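Local coordinates for protein Alpha/beta hydrolase (Novosphingobium aromaticivorans, PDB 3BWX) that probably acts as a hydrolase of the alpha/beta hydrolase family and carries bound calcium ions, its substrate not being established, at residues T111-A116 with W219-A224. The protein carries 1 engineered substitution. Numbering follows the deposited sequence.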
# COMPACT_ATOMS: atom_id res chain seq x y z
N THR A 111 -0.06 -1.15 -8.85
CA THR A 111 -0.10 0.08 -9.62
C THR A 111 0.58 -0.11 -11.00
O THR A 111 0.06 0.28 -12.03
CB THR A 111 0.60 1.23 -8.86
OG1 THR A 111 -0.15 1.55 -7.69
CG2 THR A 111 0.70 2.50 -9.74
N MSE A 112 1.72 -0.79 -11.02
CA MSE A 112 2.35 -1.12 -12.31
C MSE A 112 1.50 -2.02 -13.20
O MSE A 112 1.34 -1.77 -14.39
CB MSE A 112 3.74 -1.72 -12.07
CG MSE A 112 4.73 -0.78 -11.45
SE MSE A 112 6.51 -1.63 -11.15
CE MSE A 112 6.78 -1.27 -9.28
N LEU A 113 0.82 -2.99 -12.57
CA LEU A 113 -0.03 -3.92 -13.26
C LEU A 113 -1.27 -3.21 -13.84
O LEU A 113 -1.68 -3.44 -14.99
CB LEU A 113 -0.37 -5.08 -12.32
CG LEU A 113 0.82 -6.03 -12.13
CD1 LEU A 113 0.50 -6.92 -10.93
CD2 LEU A 113 1.14 -6.83 -13.44
N LEU A 114 -1.85 -2.30 -13.06
CA LEU A 114 -2.98 -1.49 -13.56
C LEU A 114 -2.53 -0.61 -14.72
O LEU A 114 -3.26 -0.50 -15.72
CB LEU A 114 -3.55 -0.60 -12.48
CG LEU A 114 -4.37 -1.29 -11.42
CD1 LEU A 114 -4.60 -0.36 -10.22
CD2 LEU A 114 -5.68 -1.84 -11.97
N ALA A 115 -1.35 0.03 -14.62
CA ALA A 115 -0.85 0.90 -15.68
C ALA A 115 -0.64 0.12 -16.96
O ALA A 115 -0.96 0.61 -18.04
CB ALA A 115 0.46 1.60 -15.23
N ALA A 116 -0.15 -1.10 -16.83
CA ALA A 116 0.15 -1.96 -17.97
C ALA A 116 -1.04 -2.16 -18.89
O ALA A 116 -0.87 -2.29 -20.08
CB ALA A 116 0.67 -3.36 -17.49
N TRP A 219 10.92 -4.85 -15.11
CA TRP A 219 11.31 -3.57 -15.72
C TRP A 219 10.32 -3.06 -16.78
O TRP A 219 10.04 -1.87 -16.81
CB TRP A 219 12.73 -3.66 -16.23
CG TRP A 219 13.71 -3.50 -15.13
CD1 TRP A 219 14.47 -4.46 -14.56
CD2 TRP A 219 14.00 -2.29 -14.43
NE1 TRP A 219 15.24 -3.93 -13.56
CE2 TRP A 219 14.97 -2.59 -13.46
CE3 TRP A 219 13.56 -0.98 -14.55
CZ2 TRP A 219 15.51 -1.61 -12.61
CZ3 TRP A 219 14.08 -0.00 -13.70
CH2 TRP A 219 15.05 -0.32 -12.75
N PRO A 220 9.79 -3.95 -17.64
CA PRO A 220 8.79 -3.49 -18.61
C PRO A 220 7.55 -2.89 -17.98
O PRO A 220 7.00 -1.95 -18.52
CB PRO A 220 8.43 -4.79 -19.37
CG PRO A 220 9.69 -5.58 -19.32
CD PRO A 220 10.16 -5.36 -17.90
N LEU A 221 7.11 -3.43 -16.84
CA LEU A 221 5.94 -2.89 -16.14
C LEU A 221 6.30 -1.51 -15.54
O LEU A 221 5.53 -0.55 -15.61
CB LEU A 221 5.47 -3.85 -15.05
CG LEU A 221 5.02 -5.24 -15.50
CD1 LEU A 221 4.79 -6.09 -14.27
CD2 LEU A 221 3.74 -5.16 -16.30
N PHE A 222 7.49 -1.38 -14.98
CA PHE A 222 7.91 -0.09 -14.47
C PHE A 222 7.97 0.92 -15.59
O PHE A 222 7.49 2.05 -15.49
CB PHE A 222 9.29 -0.21 -13.79
CG PHE A 222 9.88 1.13 -13.47
CD1 PHE A 222 9.45 1.87 -12.36
CD2 PHE A 222 10.81 1.72 -14.31
CE1 PHE A 222 9.90 3.17 -12.14
CE2 PHE A 222 11.24 3.01 -14.09
CZ PHE A 222 10.83 3.71 -13.00
N ASP A 223 8.57 0.50 -16.69
CA ASP A 223 8.80 1.44 -17.78
C ASP A 223 7.51 1.96 -18.37
O ASP A 223 7.41 3.16 -18.71
CB ASP A 223 9.72 0.84 -18.83
CG ASP A 223 11.17 1.11 -18.54
OD1 ASP A 223 11.49 2.31 -18.37
OD2 ASP A 223 12.01 0.19 -18.52
N ALA A 224 6.48 1.12 -18.43
CA ALA A 224 5.20 1.58 -18.93
C ALA A 224 4.60 2.61 -17.97
O ALA A 224 4.10 3.64 -18.39
CB ALA A 224 4.24 0.41 -19.16
O HOH W 1 2.93 -1.10 -16.46
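The helices through M112 and L221 pass at 70°, their axes 8.5 Å apart at closest approach. Both belong to the alpha/beta hydrolase fold. Helix 106-117 follows a turn that is probably the nucleophile elbow of this fold. Helix 219-225 precedes strand 230-235 of the central sheet. The CA atoms of M112 and L221 lie 5.5 Å apart.

L221 fills the outer part of the contact with both its methyl groups. Its CD1 meets CD2 of L113 at 3.8 Å. Its CD2 rests on CB of A116, also at 3.8 Å. The isobutyl group of L221 thus spans L113 and A116, one methyl to each. The CB of L113 points away from the other helix, but its CD2 reaches L221.

M112, a selenomethionine, holds the inner part. Its chi2 is extended (180°), which brings SE to the backbone of F222. SE lies 3.9 Å from F222 CA. The ring of F222 turns the other way, onto M249 of helix 243-250 and P132. L225 also touches M112.

One water bridges the two backbones beside these apolar groups. It donates to M112 O at 2.7 Å and to L221 O at 2.8 Å.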